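Local structure of peptidoglycan N-acetylglucosamine deacetylase (Agathobacter rectalis, 5JMU) at residues Thr72-Tyr86 with Ala111-Ser125. The protein probably removes acetyl groups from N-acetylglucosamine of peptidoglycan as a zinc-dependent hydrolase whose catalytic domain is this chain. Numbering follows the deposited sequence.
With ZN (zinc ion), chain C.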
loop_
_atom_site.group_PDB
_atom_site.type_symbol
_atom_site.label_atom_id
_atom_site.label_comp_id
_atom_site.label_asym_id
_atom_site.label_seq_id
_atom_site.Cartn_x
_atom_site.Cartn_y
_atom_site.Cartn_z
ATOM N N THR A 72 -2.718 9.454 0.684
ATOM C CA THR A 72 -1.941 9.173 -0.511
ATOM C C THR A 72 -2.625 8.082 -1.324
ATOM O O THR A 72 -2.978 7.033 -0.792
ATOM C CB THR A 72 -0.523 8.737 -0.125
ATOM O OG1 THR A 72 0.119 9.885 0.497
ATOM C CG2 THR A 72 0.251 8.239 -1.374
ATOM N N VAL A 73 -2.822 8.355 -2.608
ATOM C CA VAL A 73 -3.375 7.369 -3.515
ATOM C C VAL A 73 -2.253 6.862 -4.406
ATOM O O VAL A 73 -1.569 7.661 -5.097
ATOM C CB VAL A 73 -4.516 7.998 -4.357
ATOM C CG1 VAL A 73 -4.966 6.995 -5.468
ATOM C CG2 VAL A 73 -5.660 8.329 -3.441
ATOM N N ALA A 74 -2.008 5.556 -4.319
ATOM C CA ALA A 74 -0.887 4.920 -5.007
ATOM C C ALA A 74 -1.406 3.722 -5.837
ATOM O O ALA A 74 -2.532 3.268 -5.669
ATOM C CB ALA A 74 0.155 4.470 -3.990
ATOM N N ILE A 75 -0.575 3.208 -6.740
ATOM C CA ILE A 75 -1.004 2.110 -7.603
ATOM C C ILE A 75 -0.724 0.750 -7.019
ATOM O O ILE A 75 0.365 0.557 -6.520
ATOM C CB ILE A 75 -0.274 2.211 -8.952
ATOM C CG1 ILE A 75 -0.710 3.488 -9.664
ATOM C CG2 ILE A 75 -0.621 0.974 -9.840
ATOM C CD1 ILE A 75 0.089 3.825 -10.969
ATOM N N HIS A 76 -1.703 -0.176 -7.073
ATOM C CA HIS A 76 -1.432 -1.599 -6.793
ATOM C C HIS A 76 -1.503 -2.339 -8.135
ATOM O O HIS A 76 -0.486 -2.799 -8.669
ATOM C CB HIS A 76 -2.420 -2.128 -5.751
ATOM C CG HIS A 76 -2.062 -3.454 -5.127
ATOM N ND1 HIS A 76 -0.761 -3.849 -4.863
ATOM C CD2 HIS A 76 -2.869 -4.444 -4.678
ATOM C CE1 HIS A 76 -0.799 -5.058 -4.294
ATOM N NE2 HIS A 76 -2.060 -5.446 -4.185
ATOM N N SER A 77 -2.687 -2.353 -8.725
ATOM C CA SER A 77 -2.863 -2.979 -10.042
ATOM C C SER A 77 -4.294 -2.785 -10.519
ATOM O O SER A 77 -5.208 -2.838 -9.719
ATOM C CB SER A 77 -2.546 -4.490 -9.956
ATOM O OG SER A 77 -2.987 -5.139 -11.145
ATOM N N ALA A 78 -4.499 -2.537 -11.804
ATOM C CA ALA A 78 -5.882 -2.402 -12.250
ATOM C C ALA A 78 -6.612 -3.727 -12.123
ATOM O O ALA A 78 -7.709 -3.785 -11.555
ATOM C CB ALA A 78 -5.948 -1.861 -13.727
ATOM N N SER A 79 -6.043 -4.793 -12.697
ATOM C CA SER A 79 -6.707 -6.080 -12.694
ATOM C C SER A 79 -6.445 -6.946 -11.472
ATOM O O SER A 79 -7.280 -7.809 -11.159
ATOM C CB SER A 79 -6.309 -6.904 -13.928
ATOM O OG SER A 79 -4.939 -7.282 -13.816
ATOM N N HIS A 80 -5.285 -6.734 -10.855
ATOM C CA HIS A 80 -4.793 -7.568 -9.767
ATOM C C HIS A 80 -4.842 -9.042 -10.164
ATOM O O HIS A 80 -5.147 -9.914 -9.340
ATOM C CB HIS A 80 -5.613 -7.326 -8.488
ATOM C CG HIS A 80 -4.899 -7.705 -7.225
ATOM N ND1 HIS A 80 -4.973 -8.972 -6.675
ATOM C CD2 HIS A 80 -4.138 -6.973 -6.377
ATOM C CE1 HIS A 80 -4.267 -9.010 -5.554
ATOM N NE2 HIS A 80 -3.753 -7.809 -5.347
ATOM N N LYS A 81 -4.545 -9.334 -11.428
ATOM C CA LYS A 81 -4.465 -10.709 -11.877
ATOM C C LYS A 81 -3.007 -11.054 -12.137
ATOM O O LYS A 81 -2.399 -10.561 -13.113
ATOM C CB LYS A 81 -5.306 -10.936 -13.135
ATOM C CG LYS A 81 -6.810 -10.884 -12.897
ATOM C CD LYS A 81 -7.542 -11.027 -14.219
ATOM C CE LYS A 81 -9.009 -10.636 -14.097
ATOM N NZ LYS A 81 -9.570 -10.255 -15.432
ATOM N N TYR A 82 -2.430 -11.872 -11.262
ATOM C CA TYR A 82 -1.003 -12.193 -11.366
ATOM C C TYR A 82 -0.701 -12.813 -12.725
ATOM O O TYR A 82 0.342 -12.525 -13.327
ATOM C CB TYR A 82 -0.535 -13.176 -10.227
ATOM C CG TYR A 82 -0.696 -12.622 -8.815
ATOM C CD1 TYR A 82 0.089 -11.584 -8.355
ATOM C CD2 TYR A 82 -1.652 -13.135 -7.936
ATOM C CE1 TYR A 82 -0.079 -11.051 -7.060
ATOM C CE2 TYR A 82 -1.820 -12.596 -6.633
ATOM C CZ TYR A 82 -1.025 -11.557 -6.202
ATOM O OH TYR A 82 -1.184 -10.985 -4.933
ATOM N N ASN A 83 -1.607 -13.660 -13.206
ATOM C CA ASN A 83 -1.364 -14.401 -14.433
ATOM C C ASN A 83 -1.516 -13.571 -15.687
ATOM O O ASN A 83 -1.312 -14.079 -16.789
ATOM C CB ASN A 83 -2.269 -15.643 -14.476
ATOM C CG ASN A 83 -3.707 -15.315 -14.684
ATOM O OD1 ASN A 83 -4.134 -14.163 -14.590
ATOM N ND2 ASN A 83 -4.502 -16.362 -14.884
ATOM N N GLN A 84 -1.848 -12.294 -15.504
ATOM C CA GLN A 84 -1.937 -11.351 -16.606
ATOM C C GLN A 84 -0.788 -10.363 -16.493
ATOM O O GLN A 84 0.009 -10.208 -17.420
ATOM C CB GLN A 84 -3.275 -10.611 -16.603
ATOM C CG GLN A 84 -4.486 -11.532 -16.744
ATOM C CD GLN A 84 -5.774 -10.802 -17.097
ATOM O OE1 GLN A 84 -5.842 -9.573 -17.112
ATOM N NE2 GLN A 84 -6.807 -11.573 -17.405
ATOM N N ILE A 85 -0.677 -9.725 -15.339
ATOM C CA ILE A 85 0.292 -8.647 -15.235
ATOM C C ILE A 85 1.745 -9.111 -15.196
ATOM O O ILE A 85 2.659 -8.297 -15.443
ATOM C CB ILE A 85 -0.003 -7.750 -13.987
ATOM C CG1 ILE A 85 0.351 -8.519 -12.685
ATOM C CG2 ILE A 85 -1.479 -7.314 -14.031
ATOM C CD1 ILE A 85 0.152 -7.711 -11.366
ATOM N N TYR A 86 1.992 -10.373 -14.840
ATOM C CA TYR A 86 3.384 -10.782 -14.718
ATOM C C TYR A 86 3.841 -11.674 -15.890
ATOM O O TYR A 86 4.876 -12.355 -15.803
ATOM C CB TYR A 86 3.631 -11.484 -13.371
ATOM C CG TYR A 86 3.662 -10.529 -12.175
ATOM C CD1 TYR A 86 4.323 -9.301 -12.244
ATOM C CD2 TYR A 86 3.053 -10.895 -10.943
ATOM C CE1 TYR A 86 4.358 -8.446 -11.152
ATOM C CE2 TYR A 86 3.106 -10.059 -9.848
ATOM C CZ TYR A 86 3.790 -8.854 -9.958
ATOM O OH TYR A 86 3.897 -7.970 -8.912
ATOM N N ALA A 111 -0.286 9.069 -10.183
ATOM C CA ALA A 111 0.324 8.432 -9.016
ATOM C C ALA A 111 1.818 8.552 -9.082
ATOM O O ALA A 111 2.386 8.616 -10.187
ATOM C CB ALA A 111 -0.070 6.934 -8.930
ATOM N N SER A 112 2.470 8.581 -7.918
ATOM C CA SER A 112 3.933 8.600 -7.807
ATOM C C SER A 112 4.569 7.347 -7.201
ATOM O O SER A 112 5.771 7.151 -7.335
ATOM C CB SER A 112 4.382 9.790 -6.942
ATOM O OG SER A 112 4.030 11.039 -7.550
ATOM N N ILE A 113 3.755 6.555 -6.513
ATOM C CA ILE A 113 4.201 5.425 -5.714
ATOM C C ILE A 113 3.360 4.228 -6.113
ATOM O O ILE A 113 2.170 4.382 -6.413
ATOM C CB ILE A 113 4.024 5.694 -4.173
ATOM C CG1 ILE A 113 4.635 7.050 -3.793
ATOM C CG2 ILE A 113 4.684 4.534 -3.336
ATOM C CD1 ILE A 113 4.439 7.456 -2.286
ATOM N N ILE A 114 3.989 3.058 -6.139
ATOM C CA ILE A 114 3.282 1.808 -6.398
ATOM C C ILE A 114 3.612 0.763 -5.354
ATOM O O ILE A 114 4.596 0.892 -4.592
ATOM C CB ILE A 114 3.602 1.232 -7.823
ATOM C CG1 ILE A 114 4.995 0.579 -7.837
ATOM C CG2 ILE A 114 3.553 2.321 -8.869
ATOM C CD1 ILE A 114 5.232 -0.266 -9.126
ATOM N N ARG A 115 2.791 -0.288 -5.283
ATOM C CA ARG A 115 3.151 -1.491 -4.537
ATOM C C ARG A 115 2.904 -2.657 -5.470
ATOM O O ARG A 115 1.772 -2.872 -5.909
ATOM C CB ARG A 115 2.335 -1.642 -3.263
ATOM C CG ARG A 115 2.629 -3.032 -2.565
ATOM C CD ARG A 115 1.968 -3.048 -1.194
ATOM N NE ARG A 115 2.684 -2.200 -0.247
ATOM C CZ ARG A 115 2.104 -1.687 0.857
ATOM N NH1 ARG A 115 0.805 -1.913 1.093
ATOM N NH2 ARG A 115 2.819 -0.962 1.739
ATOM N N PHE A 116 3.945 -3.429 -5.744
ATOM C CA PHE A 116 3.789 -4.591 -6.596
ATOM C C PHE A 116 2.847 -5.601 -5.965
ATOM O O PHE A 116 2.973 -5.878 -4.765
ATOM C CB PHE A 116 5.136 -5.287 -6.793
ATOM C CG PHE A 116 6.112 -4.530 -7.616
ATOM C CD1 PHE A 116 6.032 -4.497 -9.021
ATOM C CD2 PHE A 116 7.150 -3.823 -6.995
ATOM C CE1 PHE A 116 6.989 -3.823 -9.801
ATOM C CE2 PHE A 116 8.116 -3.110 -7.785
ATOM C CZ PHE A 116 8.034 -3.100 -9.186
ATOM N N PRO A 117 1.927 -6.188 -6.758
ATOM C CA PRO A 117 1.129 -7.285 -6.216
ATOM C C PRO A 117 2.034 -8.439 -5.778
ATOM O O PRO A 117 2.927 -8.875 -6.505
ATOM C CB PRO A 117 0.199 -7.643 -7.397
ATOM C CG PRO A 117 -0.013 -6.268 -8.082
ATOM C CD PRO A 117 1.387 -5.679 -8.060
ATOM N N GLY A 118 1.828 -8.881 -4.539
ATOM C CA GLY A 118 2.645 -9.910 -3.917
ATOM C C GLY A 118 3.908 -9.342 -3.265
ATOM O O GLY A 118 4.690 -10.093 -2.665
ATOM N N GLY A 119 4.115 -8.027 -3.379
ATOM C CA GLY A 119 5.357 -7.389 -2.928
ATOM C C GLY A 119 6.445 -7.474 -3.996
ATOM O O GLY A 119 6.358 -8.315 -4.890
ATOM N N SER A 120 7.491 -6.647 -3.931
ATOM C CA SER A 120 8.575 -6.783 -4.919
ATOM C C SER A 120 9.304 -8.118 -4.752
ATOM O O SER A 120 10.029 -8.556 -5.666
ATOM C CB SER A 120 9.579 -5.614 -4.786
ATOM O OG SER A 120 10.344 -5.699 -3.586
ATOM N N SER A 121 9.084 -8.731 -3.591
ATOM C CA SER A 121 9.687 -10.013 -3.189
ATOM C C SER A 121 8.943 -11.247 -3.672
ATOM O O SER A 121 9.383 -12.393 -3.384
ATOM C CB SER A 121 9.760 -10.042 -1.652
ATOM O OG SER A 121 8.456 -9.722 -1.126
ATOM N N ASN A 122 7.834 -11.053 -4.384
ATOM C CA ASN A 122 6.983 -12.205 -4.735
ATOM C C ASN A 122 7.707 -13.208 -5.613
ATOM O O ASN A 122 8.564 -12.836 -6.399
ATOM C CB ASN A 122 5.690 -11.768 -5.450
ATOM C CG ASN A 122 5.911 -11.416 -6.915
ATOM O OD1 ASN A 122 6.023 -12.304 -7.757
ATOM N ND2 ASN A 122 5.965 -10.132 -7.222
ATOM N N THR A 123 7.337 -14.493 -5.491
ATOM C CA THR A 123 7.850 -15.490 -6.434
ATOM C C THR A 123 6.767 -16.053 -7.329
ATOM O O THR A 123 7.085 -16.805 -8.263
ATOM C CB THR A 123 8.538 -16.667 -5.737
ATOM O OG1 THR A 123 7.635 -17.303 -4.834
ATOM C CG2 THR A 123 9.759 -16.174 -5.016
ATOM N N VAL A 124 5.496 -15.690 -7.085
ATOM C CA VAL A 124 4.459 -16.173 -7.993
ATOM C C VAL A 124 4.740 -15.728 -9.452
ATOM O O VAL A 124 4.425 -16.450 -10.400
ATOM C CB VAL A 124 3.036 -15.718 -7.569
ATOM C CG1 VAL A 124 2.868 -14.211 -7.529
ATOM C CG2 VAL A 124 1.945 -16.466 -8.414
ATOM N N SER A 125 5.358 -14.547 -9.601
ATOM C CA SER A 125 5.686 -14.075 -10.933
ATOM C C SER A 125 6.643 -15.042 -11.643
ATOM O O SER A 125 6.660 -15.010 -12.878
ATOM C CB SER A 125 6.304 -12.677 -10.879
ATOM O OG SER A 125 7.454 -12.694 -10.032
HETATM ZN ZN ZN C . -2.948 -7.192 -3.427
HETATM O O HOH W 1 1.195 8.083 -5.386
HETATM O O HOH W 2 -1.175 -8.383 -3.814
HETATM O O HOH W 3 -2.165 -6.859 -1.554
HETATM O O HOH W 4 -3.762 -8.924 -2.533
#
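Pro117 CG lies over one face of the His76 imidazole, 4.0 Å above its plane and toward the rim, while Arg115 O sits at the ring edge and accepts from His76 ND1 (2.9 Å). That N-H meets the oxygen from above its carbonyl plane, off the lone pairs, but close to the ring plane, and the bond holds the ring's rotation. CG anti to the backbone N (chi1 -166°) points NE2 at the zinc. Asp28, His76 and His80, the histidines four residues apart, form the Asp-His-His metal triad of NodB/CE4 deacetylases; three waters complete the site. One of these waters also bonds Tyr82 OH and accepts from Gly118 N. The Tyr82 ring carries Val124 CG1 over one face as a CH-pi contact, and its CE1 presses on Pro117 CB (3.4 Å). Tyr86 is sandwiched: Ser125 CB covers one face, Ile85 CG1 the centre of the opposite one. At its edge Tyr86 OH donates to a lone pair of Pro117 O (2.7 Å), in the carbonyl plane. A phenylalanine in place of Tyr86 would probably leave Pro117 O, in the type II turn from Phe116 to Gly119, without this donor. In the following type I turn, Gly119-Asn122, Asn122 ND2 donates to Gly119 O; Asn122 OD1 accepts from Ser125 N, an Asx motif, and from Ser125 OG. Ile75 and Ile114 form a single parallel bridge, its bonds Ile75 N to Ile113 O (3.0 Å) and Arg115 N to Ile75 O; Ile75 CG1 packs on Ala111 CB. The contact joins strand 72-77, whose other edge pairs with strand 49-53, to strand 113-114, itself paired with strand 146-147. Helix 89-107 packs on Ile75 and Ile85, Met133 of helix 132-142 touches Tyr86 and Ser125, and Arg115 salt-bridges Asp27 of strand 21-27.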